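Local coordinates for protein deoxyhypusine hydroxylase (Homo sapiens, PDB 4D50) that hydroxylates the deoxyhypusine side chain of translation factor eIF-5A with a peroxo-forming diiron centre, completing the synthesis of hypusine, at residues 277-280 against 281-285. Residues are numbered along the deposited sequence; the frame is centred on the assembly and turned at random.
Sequences SCEV and ALDMY. With GAI (guanidine), chain F.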
ATOM      1  N   SER A 277       1.899   8.585  10.132  1.00 10.62           N
ATOM      2  CA  SER A 277       1.547   7.149  10.271  1.00 12.68           C
ATOM      3  C   SER A 277       1.339   6.758  11.719  1.00 11.43           C
ATOM      4  O   SER A 277       0.368   6.053  12.050  1.00 10.60           O
ATOM      5  CB  SER A 277       2.532   6.157   9.607  1.00 13.32           C
ATOM      6  OG  SER A 277       2.410   6.334   8.225  1.00 16.71           O
ATOM      7  N   CYS A 278       2.225   7.256  12.623  1.00 12.52           N
ATOM      8  CA  CYS A 278       2.079   6.927  14.041  1.00 11.96           C
ATOM      9  C   CYS A 278       0.794   7.509  14.683  1.00 12.10           C
ATOM     10  O   CYS A 278       0.090   6.831  15.446  1.00 10.85           O
ATOM     11  CB  CYS A 278       3.355   7.377  14.819  1.00 11.74           C
ATOM     12  SG  CYS A 278       4.859   6.553  14.423  1.00 13.61           S
ATOM     13  N   GLU A 279       0.494   8.759  14.357  1.00 12.86           N
ATOM     14  CA  GLU A 279      -0.766   9.428  14.680  1.00 14.11           C
ATOM     15  C   GLU A 279      -2.041   8.710  14.316  1.00 14.39           C
ATOM     16  O   GLU A 279      -2.884   8.435  15.174  1.00 14.57           O
ATOM     17  CB  GLU A 279      -0.789  10.827  14.050  1.00 15.95           C
ATOM     18  CG  GLU A 279      -2.137  11.584  14.263  1.00 16.73           C
ATOM     19  CD  GLU A 279      -2.227  12.925  13.554  1.00 19.72           C
ATOM     20  OE1 GLU A 279      -1.231  13.419  13.013  1.00 19.85           O
ATOM     21  OE2 GLU A 279      -3.334  13.498  13.500  1.00 22.90           O
ATOM     22  N   VAL A 280      -2.154   8.356  13.046  1.00 13.94           N
ATOM     23  CA  VAL A 280      -3.272   7.634  12.543  1.00 14.05           C
ATOM     24  C   VAL A 280      -3.387   6.269  13.242  1.00 13.46           C
ATOM     25  O   VAL A 280      -4.496   5.890  13.644  1.00 12.66           O
ATOM     26  CB  VAL A 280      -3.205   7.525  10.997  1.00 16.82           C
ATOM     27  CG1 VAL A 280      -4.280   6.601  10.449  1.00 18.08           C
ATOM     28  CG2 VAL A 280      -3.368   8.932  10.407  1.00 16.32           C
ATOM     29  N   ALA A 281      -2.266   5.558  13.416  1.00 12.54           N
ATOM     30  CA  ALA A 281      -2.276   4.219  14.040  1.00 13.78           C
ATOM     31  C   ALA A 281      -2.767   4.317  15.495  1.00 14.84           C
ATOM     32  O   ALA A 281      -3.673   3.538  15.907  1.00 16.99           O
ATOM     33  CB  ALA A 281      -0.901   3.550  13.968  1.00 13.33           C
ATOM     34  N   LEU A 282      -2.222   5.290  16.217  1.00 13.89           N
ATOM     35  CA  LEU A 282      -2.636   5.497  17.612  1.00 15.51           C
ATOM     36  C   LEU A 282      -4.078   5.938  17.689  1.00 15.76           C
ATOM     37  O   LEU A 282      -4.793   5.465  18.550  1.00 14.89           O
ATOM     38  CB  LEU A 282      -1.706   6.467  18.308  1.00 16.40           C
ATOM     39  CG  LEU A 282      -0.266   5.943  18.517  1.00 16.12           C
ATOM     40  CD1 LEU A 282       0.707   7.042  18.858  1.00 18.02           C
ATOM     41  CD2 LEU A 282      -0.147   4.783  19.517  1.00 16.98           C
ATOM     42  N   ASP A 283      -4.511   6.851  16.804  1.00 15.79           N
ATOM     43  CA  ASP A 283      -5.893   7.299  16.773  1.00 18.91           C
ATOM     44  C   ASP A 283      -6.846   6.178  16.490  1.00 20.23           C
ATOM     45  O   ASP A 283      -7.910   6.153  17.069  1.00 18.43           O
ATOM     46  CB  ASP A 283      -6.146   8.449  15.780  1.00 20.80           C
ATOM     47  CG  ASP A 283      -5.548   9.794  16.234  1.00 22.27           C
ATOM     48  OD1 ASP A 283      -5.044   9.952  17.349  1.00 24.37           O
ATOM     49  OD2 ASP A 283      -5.490  10.700  15.392  1.00 28.41           O
ATOM     50  N   MET A 284      -6.444   5.204  15.677  1.00 19.65           N
ATOM     51  CA  MET A 284      -7.360   4.094  15.390  1.00 24.06           C
ATOM     52  C   MET A 284      -7.509   3.205  16.608  1.00 22.18           C
ATOM     53  O   MET A 284      -8.577   2.684  16.881  1.00 19.87           O
ATOM     54  CB  MET A 284      -6.921   3.312  14.161  1.00 30.46           C
ATOM     55  CG  MET A 284      -6.887   4.190  12.910  1.00 34.37           C
ATOM     56  SD  MET A 284      -8.452   4.926  12.432  1.00 51.99           S
ATOM     57  CE  MET A 284      -8.007   6.094  11.117  1.00 50.98           C
ATOM     58  N   TYR A 285      -6.414   3.015  17.326  1.00 18.64           N
ATOM     59  CA  TYR A 285      -6.465   2.217  18.559  1.00 21.36           C
ATOM     60  C   TYR A 285      -7.365   2.891  19.583  1.00 20.79           C
ATOM     61  O   TYR A 285      -8.203   2.218  20.208  1.00 17.83           O
ATOM     62  CB  TYR A 285      -5.100   1.985  19.144  1.00 22.16           C
ATOM     63  CG  TYR A 285      -5.179   1.322  20.499  1.00 24.67           C
ATOM     64  CD1 TYR A 285      -5.637   0.045  20.618  1.00 26.39           C
ATOM     65  CD2 TYR A 285      -4.904   2.042  21.676  1.00 27.63           C
ATOM     66  CE1 TYR A 285      -5.765  -0.557  21.852  1.00 28.00           C
ATOM     67  CE2 TYR A 285      -5.047   1.459  22.920  1.00 26.68           C
ATOM     68  CZ  TYR A 285      -5.458   0.159  22.991  1.00 30.09           C
ATOM     69  OH  TYR A 285      -5.580  -0.473  24.194  1.00 29.83           O
TER
HETATM   70  C   GAI F 404      -2.757   9.514  19.281  1.00 21.30           C
HETATM   71  N1  GAI F 404      -3.880   8.975  19.536  1.00 19.97           N
HETATM   72  N2  GAI F 404      -1.902   9.639  20.265  1.00 22.04           N
HETATM   73  N3  GAI F 404      -2.387   9.920  18.065  1.00 21.45           N
HETATM   74  O   HOH W   1      -4.538  12.817  16.552  1.00 29.96           O
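E279 carries CG anti to its N (chi1 176°) and stays extended, whereas D283, one turn on, turns CG beside its own N (chi1 -72°), which brings its carboxylate back over O of E279 and up to CG of E279, packed against OD2. The two carboxylate planes stand 77° apart. OE2 of E279 and OD2 of D283 lie 4.0 Å apart, like charges that a water helps to bridge: it donates to OD2 of D283 at 2.6 Å and only weakly to OE2 of E279. The other oxygen, OD1 of D283, takes a bound guanidine, with N1 of the ligand at 2.7 Å and N3 bonding weakly. N3 also reaches, weakly, the carbonyl O of E279, which already accepts the helical bond from N of D283 at 2.8 Å; the cation probably eases the crowding of negative charge. L282 lays CB 3.4 Å from the guanidine carbon. An alanine in place of D283 would probably cost the guanidine the acceptor shared by N1 and N3, and end the water's bridge to OE2 of E279 by removing its firmer bond.

All this sits on helix 272-289, the last helix of the HEAT-repeat solenoid, where i to i+4 bonds run unbroken from the carbonyl of S277 to that of V280. On another side of the helix, V280 and M284 lie side by side, CG1 of V280 3.8 Å from CE of M284, and both also touch helix 26-39. C278 and A281 rest instead on L263 of helix 257-265. S277 OG hydrogen-bonds to ND1 of H245, an iron ligand, placing the serine in the second shell, where it probably helps fix the rotation of that imidazole.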